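Local coordinates for protein S12 family peptidase (Streptomyces sp. 82F2, PDB 3WWX) that probably hydrolyses amide bonds with D-stereospecificity, as an S12-family amidohydrolase of the serine beta-lactamase fold, at residues T97-L102 / Y283-M288; N162-G167 / G235-M240; L102-G107 / W156-T161. All coordinates share one frame; numbering follows the deposited sequence.

Interaction 1. Residues T97-L102 / Y283-M288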
ATOM      1  N   THR A  97       1.695  17.441  11.208  1.00 13.77           N
ATOM      2  CA  THR A  97       1.814  16.406  12.232  1.00 15.05           C
ATOM      3  C   THR A  97       2.027  15.027  11.612  1.00 12.45           C
ATOM      4  O   THR A  97       1.789  14.828  10.419  1.00 13.43           O
ATOM      5  CB  THR A  97       0.561  16.330  13.110  1.00 17.39           C
ATOM      6  OG1 THR A  97      -0.545  15.857  12.337  1.00 15.55           O
ATOM      7  CG2 THR A  97       0.212  17.712  13.654  1.00 17.47           C
ATOM      8  N   VAL A  98       2.496  14.090  12.423  1.00 13.39           N
ATOM      9  CA  VAL A  98       2.728  12.735  11.943  1.00 12.15           C
ATOM     10  C   VAL A  98       1.391  12.141  11.480  1.00 13.01           C
ATOM     11  O   VAL A  98       1.344  11.450  10.454  1.00 12.60           O
ATOM     12  CB  VAL A  98       3.410  11.861  13.011  1.00 13.56           C
ATOM     13  CG1 VAL A  98       3.591  10.443  12.533  1.00 14.85           C
ATOM     14  CG2 VAL A  98       4.757  12.461  13.409  1.00 15.86           C
ATOM     15  N   ARG A  99       0.299  12.446  12.183  1.00 12.64           N
ATOM     16  CA  ARG A  99      -1.031  11.974  11.775  1.00 11.49           C
ATOM     17  C   ARG A  99      -1.379  12.429  10.367  1.00 10.67           C
ATOM     18  O   ARG A  99      -1.942  11.673   9.584  1.00 12.26           O
ATOM     19  CB  ARG A  99      -2.106  12.464  12.750  1.00 12.76           C
ATOM     20  CG  ARG A  99      -3.495  11.847  12.525  1.00 14.60           C
ATOM     21  CD  ARG A  99      -4.572  12.435  13.486  1.00 13.85           C
ATOM     22  NE  ARG A  99      -4.125  12.328  14.871  1.00 14.74           N
ATOM     23  CZ  ARG A  99      -4.076  11.192  15.563  1.00 15.42           C
ATOM     24  NH1 ARG A  99      -4.507  10.048  15.028  1.00 13.62           N
ATOM     25  NH2 ARG A  99      -3.610  11.190  16.811  1.00 16.86           N
ATOM     26  N   GLN A 100      -1.041  13.674  10.036  1.00 12.85           N
ATOM     27  CA  GLN A 100      -1.334  14.211   8.719  1.00 12.10           C
ATOM     28  C   GLN A 100      -0.515  13.542   7.606  1.00 11.30           C
ATOM     29  O   GLN A 100      -0.976  13.476   6.470  1.00 12.00           O
ATOM     30  CB  GLN A 100      -1.131  15.734   8.719  1.00 13.96           C
ATOM     31  CG  GLN A 100      -2.159  16.462   9.556  1.00 13.27           C
ATOM     32  CD  GLN A 100      -1.846  17.934   9.715  1.00 16.97           C
ATOM     33  OE1 GLN A 100      -0.687  18.332   9.789  1.00 19.48           O
ATOM     34  NE2 GLN A 100      -2.893  18.747   9.765  1.00 18.60           N
ATOM     35  N   LEU A 101       0.665  13.029   7.941  1.00 10.65           N
ATOM     36  CA  LEU A 101       1.382  12.158   6.999  1.00 10.49           C
ATOM     37  C   LEU A 101       0.546  10.929   6.722  1.00 12.29           C
ATOM     38  O   LEU A 101       0.339  10.544   5.569  1.00 10.52           O
ATOM     39  CB  LEU A 101       2.725  11.704   7.566  1.00 12.05           C
ATOM     40  CG  LEU A 101       3.735  12.768   8.028  1.00 10.90           C
ATOM     41  CD1 LEU A 101       4.981  12.100   8.549  1.00 12.05           C
ATOM     42  CD2 LEU A 101       4.069  13.735   6.881  1.00 11.96           C
ATOM     43  N   LEU A 102       0.031  10.311   7.779  1.00 10.86           N
ATOM     44  CA  LEU A 102      -0.581   8.994   7.647  1.00 10.60           C
ATOM     45  C   LEU A 102      -1.934   8.984   6.954  1.00 10.37           C
ATOM     46  O   LEU A 102      -2.324   7.960   6.392  1.00 10.39           O
ATOM     47  CB  LEU A 102      -0.687   8.324   9.016  1.00 11.06           C
ATOM     48  CG  LEU A 102       0.632   8.065   9.713  1.00 10.49           C
ATOM     49  CD1 LEU A 102       0.341   7.574  11.128  1.00 14.98           C
ATOM     50  CD2 LEU A 102       1.512   7.078   8.960  1.00 13.77           C
ATOM     51  N   TYR A 283     -10.315   7.824   3.808  1.00 12.94           N
ATOM     52  CA  TYR A 283      -8.933   7.403   4.054  1.00 11.36           C
ATOM     53  C   TYR A 283      -8.571   7.723   5.490  1.00 12.82           C
ATOM     54  O   TYR A 283      -8.681   8.889   5.918  1.00 12.33           O
ATOM     55  CB  TYR A 283      -7.975   8.083   3.073  1.00 12.14           C
ATOM     56  CG  TYR A 283      -6.633   7.376   2.973  1.00 10.37           C
ATOM     57  CD1 TYR A 283      -5.669   7.551   3.937  1.00 10.49           C
ATOM     58  CD2 TYR A 283      -6.354   6.520   1.910  1.00 11.06           C
ATOM     59  CE1 TYR A 283      -4.454   6.879   3.874  1.00  9.58           C
ATOM     60  CE2 TYR A 283      -5.135   5.847   1.828  1.00 10.85           C
ATOM     61  CZ  TYR A 283      -4.190   6.040   2.805  1.00 11.28           C
ATOM     62  OH  TYR A 283      -2.983   5.387   2.693  1.00 10.87           O
ATOM     63  N   GLY A 284      -8.159   6.703   6.237  1.00 11.39           N
ATOM     64  CA  GLY A 284      -7.763   6.847   7.623  1.00 10.51           C
ATOM     65  C   GLY A 284      -6.252   6.862   7.743  1.00 13.16           C
ATOM     66  O   GLY A 284      -5.598   7.569   6.982  1.00 12.36           O
ATOM     67  N   LEU A 285      -5.692   6.091   8.672  1.00 10.83           N
ATOM     68  CA  LEU A 285      -4.243   6.094   8.849  1.00 10.27           C
ATOM     69  C   LEU A 285      -3.661   4.917   8.087  1.00 10.66           C
ATOM     70  O   LEU A 285      -3.595   3.806   8.588  1.00 10.51           O
ATOM     71  CB  LEU A 285      -3.848   6.070  10.329  1.00 10.18           C
ATOM     72  CG  LEU A 285      -4.476   7.209  11.154  1.00 11.44           C
ATOM     73  CD1 LEU A 285      -4.050   7.099  12.616  1.00 12.39           C
ATOM     74  CD2 LEU A 285      -4.175   8.604  10.607  1.00 12.34           C
ATOM     75  N   GLY A 286      -3.258   5.161   6.844  1.00  9.78           N
ATOM     76  CA  GLY A 286      -2.733   4.083   5.996  1.00 10.46           C
ATOM     77  C   GLY A 286      -3.754   2.976   5.727  1.00 10.12           C
ATOM     78  O   GLY A 286      -3.386   1.794   5.581  1.00 10.50           O
ATOM     79  N   LEU A 287      -5.032   3.346   5.694  1.00 10.27           N
ATOM     80  CA  LEU A 287      -6.132   2.387   5.578  1.00 10.41           C
ATOM     81  C   LEU A 287      -7.315   3.090   4.970  1.00 11.17           C
ATOM     82  O   LEU A 287      -7.574   4.232   5.327  1.00 13.66           O
ATOM     83  CB  LEU A 287      -6.483   1.858   6.969  1.00 11.70           C
ATOM     84  CG  LEU A 287      -7.514   0.734   7.023  1.00 11.07           C
ATOM     85  CD1 LEU A 287      -6.961  -0.589   6.470  1.00 11.68           C
ATOM     86  CD2 LEU A 287      -7.980   0.549   8.447  1.00 12.26           C
ATOM     87  N   MET A 288      -8.025   2.439   4.059  1.00 10.87           N
ATOM     88  CA  MET A 288      -9.157   3.048   3.362  1.00 13.33           C
ATOM     89  C   MET A 288     -10.434   2.301   3.669  1.00 12.98           C
ATOM     90  O   MET A 288     -10.383   1.109   3.917  1.00 14.77           O
ATOM     91  CB  MET A 288      -8.932   2.952   1.859  1.00 18.01           C
ATOM     92  CG  MET A 288      -8.064   4.023   1.322  1.00 30.82           C
ATOM     93  SD  MET A 288      -8.103   4.057  -0.476  1.00 47.30           S
ATOM     94  CE  MET A 288      -7.512   2.406  -0.846  1.00 34.16           C
TER
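L285 packs its CD2 methyl into the angle between two side chains of the short helix 98-102, 3.8 Å from L102 CB and 3.8 Å from R99 CG. The methyl is carried there by a chi1 of -55°, which sets L285 CG beside its own backbone N and anti to the carbonyl carbon. R99 runs extended through chi1 and chi2 and then bends at chi3, bringing NH1 to 3.8 Å from L285 CD1. Its aliphatic part thus packs against the leucine, while the guanidinium is tied by salt bridges to D75 and E267. The one polar bond between the segments is backbone to backbone: G286 N donates to L102 O at 3.0 Å, with an N-H...O angle of 144°. The same oxygen lies near the plane of the Y283 ring, at its edge, 3.5 Å from CE1. The tyrosine hydroxyl binds H301, whose place in the sequence fits the HxG motif of S12 enzymes. A tight hairpin of the antiparallel sheet here meets the helical part of a beta-lactamase-like fold.

Interaction 2. Residues N162-G167 / G235-M240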
ATOM      1  N   ASN A 162       4.691  11.096   2.100  1.00  9.45           N
ATOM      2  CA  ASN A 162       4.158  11.010   3.453  1.00  9.87           C
ATOM      3  C   ASN A 162       4.603   9.756   4.156  1.00  9.98           C
ATOM      4  O   ASN A 162       4.918   9.813   5.346  1.00 10.12           O
ATOM      5  CB  ASN A 162       2.645  11.060   3.441  1.00  9.41           C
ATOM      6  CG  ASN A 162       2.121  12.457   3.219  1.00 10.78           C
ATOM      7  OD1 ASN A 162       2.742  13.426   3.659  1.00 11.34           O
ATOM      8  ND2 ASN A 162       0.986  12.574   2.563  1.00 10.39           N
ATOM      9  N   PHE A 163       4.648   8.631   3.442  1.00  9.59           N
ATOM     10  CA  PHE A 163       5.002   7.366   4.081  1.00  9.71           C
ATOM     11  C   PHE A 163       6.489   7.085   4.093  1.00 10.06           C
ATOM     12  O   PHE A 163       6.954   6.377   4.976  1.00  9.82           O
ATOM     13  CB  PHE A 163       4.161   6.218   3.542  1.00 10.08           C
ATOM     14  CG  PHE A 163       2.807   6.158   4.207  1.00  8.70           C
ATOM     15  CD1 PHE A 163       1.835   7.109   3.912  1.00  9.35           C
ATOM     16  CD2 PHE A 163       2.518   5.193   5.148  1.00 10.60           C
ATOM     17  CE1 PHE A 163       0.618   7.111   4.551  1.00  9.97           C
ATOM     18  CE2 PHE A 163       1.281   5.187   5.785  1.00 10.70           C
ATOM     19  CZ  PHE A 163       0.330   6.144   5.483  1.00 10.63           C
ATOM     20  N   VAL A 164       7.258   7.673   3.183  1.00  9.48           N
ATOM     21  CA  VAL A 164       8.705   7.681   3.359  1.00  8.67           C
ATOM     22  C   VAL A 164       9.087   8.447   4.641  1.00  8.47           C
ATOM     23  O   VAL A 164       9.902   7.964   5.436  1.00  9.40           O
ATOM     24  CB  VAL A 164       9.410   8.233   2.111  1.00  8.88           C
ATOM     25  CG1 VAL A 164      10.909   8.327   2.330  1.00 10.33           C
ATOM     26  CG2 VAL A 164       9.101   7.336   0.921  1.00 10.75           C
ATOM     27  N   LEU A 165       8.503   9.618   4.850  1.00  9.40           N
ATOM     28  CA  LEU A 165       8.687  10.360   6.102  1.00  9.16           C
ATOM     29  C   LEU A 165       8.237   9.524   7.302  1.00 11.40           C
ATOM     30  O   LEU A 165       8.934   9.465   8.315  1.00 10.85           O
ATOM     31  CB  LEU A 165       7.917  11.675   6.036  1.00 10.70           C
ATOM     32  CG  LEU A 165       8.541  12.688   5.076  1.00 10.97           C
ATOM     33  CD1 LEU A 165       7.584  13.780   4.754  1.00 11.00           C
ATOM     34  CD2 LEU A 165       9.853  13.242   5.656  1.00 11.72           C
ATOM     35  N   ALA A 166       7.089   8.855   7.201  1.00 10.14           N
ATOM     36  CA  ALA A 166       6.605   8.049   8.318  1.00 10.29           C
ATOM     37  C   ALA A 166       7.626   6.962   8.683  1.00 11.03           C
ATOM     38  O   ALA A 166       7.864   6.683   9.867  1.00 11.39           O
ATOM     39  CB  ALA A 166       5.268   7.448   7.979  1.00  9.56           C
ATOM     40  N   GLY A 167       8.238   6.330   7.686  1.00  9.90           N
ATOM     41  CA  GLY A 167       9.291   5.369   7.924  1.00 10.36           C
ATOM     42  C   GLY A 167      10.472   5.994   8.648  1.00 12.10           C
ATOM     43  O   GLY A 167      11.071   5.381   9.529  1.00 11.65           O
ATOM     44  N   GLY A 235      10.182   2.014  -0.634  1.00  9.29           N
ATOM     45  CA  GLY A 235      10.430   1.882   0.787  1.00 10.41           C
ATOM     46  C   GLY A 235       9.154   1.731   1.593  1.00  8.58           C
ATOM     47  O   GLY A 235       8.290   0.905   1.270  1.00  8.50           O
ATOM     48  N   ALA A 236       9.051   2.514   2.663  1.00  9.42           N
ATOM     49  CA  ALA A 236       7.931   2.398   3.594  1.00  7.61           C
ATOM     50  C   ALA A 236       6.590   2.834   2.991  1.00  9.62           C
ATOM     51  O   ALA A 236       5.542   2.652   3.609  1.00  9.93           O
ATOM     52  CB  ALA A 236       8.229   3.177   4.862  1.00  9.21           C
ATOM     53  N   ALA A 237       6.613   3.362   1.768  1.00  8.71           N
ATOM     54  CA  ALA A 237       5.401   3.668   1.032  1.00  9.00           C
ATOM     55  C   ALA A 237       4.959   2.525   0.122  1.00  7.61           C
ATOM     56  O   ALA A 237       3.853   2.546  -0.388  1.00 10.10           O
ATOM     57  CB  ALA A 237       5.615   4.916   0.204  1.00  9.51           C
ATOM     58  N   GLY A 238       5.817   1.535  -0.113  1.00  8.44           N
ATOM     59  CA  GLY A 238       5.427   0.497  -1.056  1.00  7.95           C
ATOM     60  C   GLY A 238       6.316  -0.682  -1.389  1.00  8.83           C
ATOM     61  O   GLY A 238       6.040  -1.332  -2.394  1.00  9.26           O
ATOM     62  N   GLU A 239       7.327  -1.014  -0.586  1.00  7.40           N
ATOM     63  CA  GLU A 239       8.306  -2.024  -0.997  1.00  8.77           C
ATOM     64  C   GLU A 239       7.946  -3.490  -0.747  1.00  8.66           C
ATOM     65  O   GLU A 239       8.657  -4.364  -1.241  1.00  8.96           O
ATOM     66  CB  GLU A 239       9.638  -1.791  -0.267  1.00  8.55           C
ATOM     67  CG  GLU A 239       9.626  -2.041   1.232  1.00  9.70           C
ATOM     68  CD  GLU A 239      11.029  -2.090   1.778  1.00 13.03           C
ATOM     69  OE1 GLU A 239      11.720  -3.067   1.455  1.00 14.51           O
ATOM     70  OE2 GLU A 239      11.402  -1.158   2.517  1.00 13.56           O
ATOM     71  N   MET A 240       6.922  -3.773   0.065  1.00  8.20           N
ATOM     72  CA  MET A 240       6.763  -5.150   0.561  1.00  7.10           C
ATOM     73  C   MET A 240       6.347  -6.167  -0.500  1.00  7.71           C
ATOM     74  O   MET A 240       5.738  -5.825  -1.510  1.00  7.63           O
ATOM     75  CB  MET A 240       5.824  -5.177   1.763  1.00  9.21           C
ATOM     76  CG  MET A 240       6.461  -4.502   2.965  1.00  8.74           C
ATOM     77  SD  MET A 240       5.399  -4.391   4.404  1.00  9.83           S
ATOM     78  CE  MET A 240       5.136  -6.142   4.743  1.00 10.88           C
TER
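F163 and A237 bring their CA atoms to 4.8 Å, V164 and A236 to 5.3 Å, where helix 160-174 passes the short 3-10 segment 236-237. On the 236-237 side the only side chains to meet the helix are alanine methyls. A236 CB points at the helix and rests 3.4 Å from F163 O, an oxygen that also accepts the helical bond from G167 N. One turn further on, G167 has no side chain, and its CA comes within 3.9 Å of A236 CB, so the two backbones can lie close. F163 offers mainly its root: CB sits 3.8 Å from A237 CA and 3.9 Å from A237 CB. A chi1 of -82° then swings the phenyl ring away from the 3-10 turn, toward L102, T59 and the ring of H104. V164 adds a looser touch, its CG2 4.3 Å from A237 CB. The carbonyls of the turn are held by polar bonds, A236 O accepting from T59 OG1 and A237 O from K56 NZ, while G235 O takes both G238 N and E239 N. K56 is the lysine of the SxxK sequence that marks serine beta-lactamases and their relatives, so this close helix-to-turn packing borders the probable active site.

Interaction 3. Residues L102-G107 / W156-T161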
ATOM      1  N   LEU A 102       0.031  10.311   7.779  1.00 10.86           N
ATOM      2  CA  LEU A 102      -0.581   8.994   7.647  1.00 10.60           C
ATOM      3  C   LEU A 102      -1.934   8.984   6.954  1.00 10.37           C
ATOM      4  O   LEU A 102      -2.324   7.960   6.392  1.00 10.39           O
ATOM      5  CB  LEU A 102      -0.687   8.324   9.016  1.00 11.06           C
ATOM      6  CG  LEU A 102       0.632   8.065   9.713  1.00 10.49           C
ATOM      7  CD1 LEU A 102       0.341   7.574  11.128  1.00 14.98           C
ATOM      8  CD2 LEU A 102       1.512   7.078   8.960  1.00 13.77           C
ATOM      9  N   ASN A 103      -2.650  10.109   6.970  1.00 10.69           N
ATOM     10  CA  ASN A 103      -3.928  10.222   6.271  1.00 11.91           C
ATOM     11  C   ASN A 103      -3.899  11.121   5.026  1.00 10.77           C
ATOM     12  O   ASN A 103      -4.933  11.414   4.438  1.00 11.46           O
ATOM     13  CB  ASN A 103      -5.055  10.625   7.237  1.00 11.05           C
ATOM     14  CG  ASN A 103      -4.858  11.991   7.855  1.00 13.81           C
ATOM     15  OD1 ASN A 103      -4.128  12.832   7.338  1.00 12.16           O
ATOM     16  ND2 ASN A 103      -5.550  12.233   8.952  1.00 13.83           N
ATOM     17  N   HIS A 104      -2.689  11.516   4.623  1.00 10.91           N
ATOM     18  CA  HIS A 104      -2.464  12.302   3.404  1.00  9.99           C
ATOM     19  C   HIS A 104      -3.156  13.666   3.424  1.00 10.46           C
ATOM     20  O   HIS A 104      -3.544  14.183   2.378  1.00 11.72           O
ATOM     21  CB  HIS A 104      -2.870  11.529   2.144  1.00 10.73           C
ATOM     22  CG  HIS A 104      -2.141  10.237   1.964  1.00 11.76           C
ATOM     23  ND1 HIS A 104      -0.800  10.162   1.643  1.00 10.60           N
ATOM     24  CD2 HIS A 104      -2.574   8.964   2.066  1.00 10.44           C
ATOM     25  CE1 HIS A 104      -0.447   8.897   1.553  1.00  9.68           C
ATOM     26  NE2 HIS A 104      -1.507   8.144   1.807  1.00  9.14           N
ATOM     27  N   THR A 105      -3.249  14.272   4.604  1.00 11.21           N
ATOM     28  CA  THR A 105      -3.727  15.659   4.681  1.00 12.02           C
ATOM     29  C   THR A 105      -2.586  16.636   4.946  1.00 11.92           C
ATOM     30  O   THR A 105      -2.830  17.821   5.198  1.00 13.47           O
ATOM     31  CB  THR A 105      -4.833  15.820   5.735  1.00 12.99           C
ATOM     32  OG1 THR A 105      -4.337  15.500   7.044  1.00 12.57           O
ATOM     33  CG2 THR A 105      -6.029  14.933   5.383  1.00 13.60           C
ATOM     34  N   SER A 106      -1.338  16.157   4.878  1.00 10.88           N
ATOM     35  CA  SER A 106      -0.169  17.021   5.053  1.00 10.27           C
ATOM     36  C   SER A 106       0.005  18.055   3.947  1.00 12.38           C
ATOM     37  O   SER A 106       0.501  19.156   4.217  1.00 13.94           O
ATOM     38  CB  SER A 106       1.096  16.172   5.112  1.00 13.56           C
ATOM     39  OG  SER A 106       1.290  15.605   3.826  1.00 10.93           O
ATOM     40  N   GLY A 107      -0.367  17.711   2.721  1.00 11.33           N
ATOM     41  CA  GLY A 107      -0.117  18.560   1.563  1.00 12.50           C
ATOM     42  C   GLY A 107       1.270  18.388   0.962  1.00 11.91           C
ATOM     43  O   GLY A 107       1.629  19.103   0.026  1.00 12.58           O
ATOM     44  N   TRP A 156      -6.916  16.956   0.876  1.00 13.19           N
ATOM     45  CA  TRP A 156      -6.408  15.581   0.852  1.00 13.07           C
ATOM     46  C   TRP A 156      -5.760  15.347  -0.499  1.00 14.39           C
ATOM     47  O   TRP A 156      -6.315  15.696  -1.564  1.00 13.85           O
ATOM     48  CB  TRP A 156      -7.555  14.584   1.042  1.00 14.47           C
ATOM     49  CG  TRP A 156      -7.098  13.136   1.162  1.00 13.54           C
ATOM     50  CD1 TRP A 156      -6.775  12.473   2.318  1.00 12.26           C
ATOM     51  CD2 TRP A 156      -6.888  12.197   0.094  1.00 11.96           C
ATOM     52  NE1 TRP A 156      -6.392  11.194   2.035  1.00 12.08           N
ATOM     53  CE2 TRP A 156      -6.452  10.994   0.679  1.00 13.26           C
ATOM     54  CE3 TRP A 156      -7.038  12.254  -1.290  1.00 13.46           C
ATOM     55  CZ2 TRP A 156      -6.161   9.864  -0.075  1.00 13.20           C
ATOM     56  CZ3 TRP A 156      -6.764  11.121  -2.040  1.00 13.05           C
ATOM     57  CH2 TRP A 156      -6.315   9.942  -1.427  1.00 13.27           C
ATOM     58  N   ASN A 157      -4.579  14.743  -0.470  1.00 11.08           N
ATOM     59  CA  ASN A 157      -3.962  14.277  -1.700  1.00 12.39           C
ATOM     60  C   ASN A 157      -3.002  13.162  -1.366  1.00 11.17           C
ATOM     61  O   ASN A 157      -2.176  13.298  -0.480  1.00 10.76           O
ATOM     62  CB  ASN A 157      -3.215  15.415  -2.398  1.00 12.25           C
ATOM     63  CG  ASN A 157      -2.550  14.959  -3.667  1.00 16.71           C
ATOM     64  OD1 ASN A 157      -3.220  14.711  -4.657  1.00 20.24           O
ATOM     65  ND2 ASN A 157      -1.234  14.776  -3.619  1.00 18.92           N
ATOM     66  N   TYR A 158      -3.134  12.049  -2.072  1.00 10.93           N
ATOM     67  CA  TYR A 158      -2.290  10.896  -1.836  1.00 11.94           C
ATOM     68  C   TYR A 158      -0.859  11.223  -2.200  1.00 11.83           C
ATOM     69  O   TYR A 158      -0.583  11.598  -3.346  1.00 12.75           O
ATOM     70  CB  TYR A 158      -2.790   9.747  -2.689  1.00 13.20           C
ATOM     71  CG  TYR A 158      -2.227   8.409  -2.332  1.00 10.44           C
ATOM     72  CD1 TYR A 158      -1.012   7.999  -2.835  1.00 11.23           C
ATOM     73  CD2 TYR A 158      -2.928   7.545  -1.514  1.00 11.53           C
ATOM     74  CE1 TYR A 158      -0.503   6.738  -2.527  1.00 11.69           C
ATOM     75  CE2 TYR A 158      -2.433   6.289  -1.209  1.00 11.74           C
ATOM     76  CZ  TYR A 158      -1.234   5.894  -1.724  1.00 11.23           C
ATOM     77  OH  TYR A 158      -0.722   4.656  -1.452  1.00 11.07           O
ATOM     78  N   SER A 159       0.053  11.055  -1.244  1.00  9.79           N
ATOM     79  CA  SER A 159       1.458  11.382  -1.468  1.00  8.38           C
ATOM     80  C   SER A 159       2.381  10.329  -0.881  1.00  9.00           C
ATOM     81  O   SER A 159       2.310  10.007   0.310  1.00 10.03           O
ATOM     82  CB  SER A 159       1.798  12.738  -0.843  1.00 11.14           C
ATOM     83  OG  SER A 159       3.194  12.953  -0.916  1.00 11.40           O
ATOM     84  N   ASN A 160       3.231   9.779  -1.734  1.00  8.53           N
ATOM     85  CA  ASN A 160       4.131   8.727  -1.294  1.00  8.54           C
ATOM     86  C   ASN A 160       5.177   9.275  -0.335  1.00  9.04           C
ATOM     87  O   ASN A 160       5.683   8.540   0.515  1.00  9.16           O
ATOM     88  CB  ASN A 160       4.742   8.060  -2.520  1.00  8.78           C
ATOM     89  CG  ASN A 160       3.723   7.243  -3.267  1.00 10.22           C
ATOM     90  OD1 ASN A 160       3.070   6.390  -2.671  1.00 10.77           O
ATOM     91  ND2 ASN A 160       3.494   7.560  -4.523  1.00 13.00           N
ATOM     92  N   THR A 161       5.498  10.566  -0.443  1.00  8.48           N
ATOM     93  CA  THR A 161       6.473  11.172   0.463  1.00  8.61           C
ATOM     94  C   THR A 161       5.996  11.060   1.898  1.00  8.92           C
ATOM     95  O   THR A 161       6.802  10.911   2.820  1.00  8.98           O
ATOM     96  CB  THR A 161       6.687  12.652   0.139  1.00  8.88           C
ATOM     97  OG1 THR A 161       6.804  12.794  -1.280  1.00 10.07           O
ATOM     98  CG2 THR A 161       7.967  13.160   0.802  1.00 10.56           C
TER
HETATM   99  O   HOH W   1      -0.776  15.079   1.377  1.00 11.24           O
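H104 packs its CB on the indole of W156 and its ring against Y158. CB sits above one face of the indole, 3.5 Å from W156 NE1, and is nearer still to N157 O, at 3.2 Å. A chi1 of -59° puts CG beside the backbone N, and the ring then runs under Y158 CA, whose C-H points at the imidazole face, 4.1 Å from its centroid. ND1 is hydrogen-bonded to N162 ND2. CE1 meets S159 O at 3.2 Å, at the ring edge and in plane. Further along the same face, CD2 approaches Y158 CD2. NE2 ends over the tyrosine face, 3.7 Å from Y158 CE2, and also probably hydrogen-bonds Y283 OH. The H104 and Y158 rings form an offset stack, centroids 4.4 Å apart and planes at 27°. H104 is also the positive-phi residue of a Schellman motif ending helix 98-102, and N157 N donates to H104 O at 3.1 Å, nearly straight at 167°. A water bridges G107 N and N157 O. The partners of ND1 and NE2 are consistent with a neutral imidazole protonated on NE2. It stacks on the tyrosine of a Y-x-N sequence, whose hydroxyl bonds K56, so the contact borders the probable active site.

From the N terminus, helix 98-102 opens interaction 1, and the residues directly after it open interaction 3, the two sharing L102. Interaction 3 closes first, at 156-161, around a loop of 48 residues. There helix 160-174 begins, and its next turn opens interaction 2, which closes at 235-240 after a further 67 residues. Interactions 3 and 2 therefore follow in series, and both are nested inside the long loop that interaction 1 closes at the hairpin 283-288. They also touch in space: F163 CZ lies 3.3 Å from L102 O, and N162 OD1 probably hydrogen-bonds S106 OG. Together they join helices 98-102 and 160-174 to the turn 235-240 and the large antiparallel sheet.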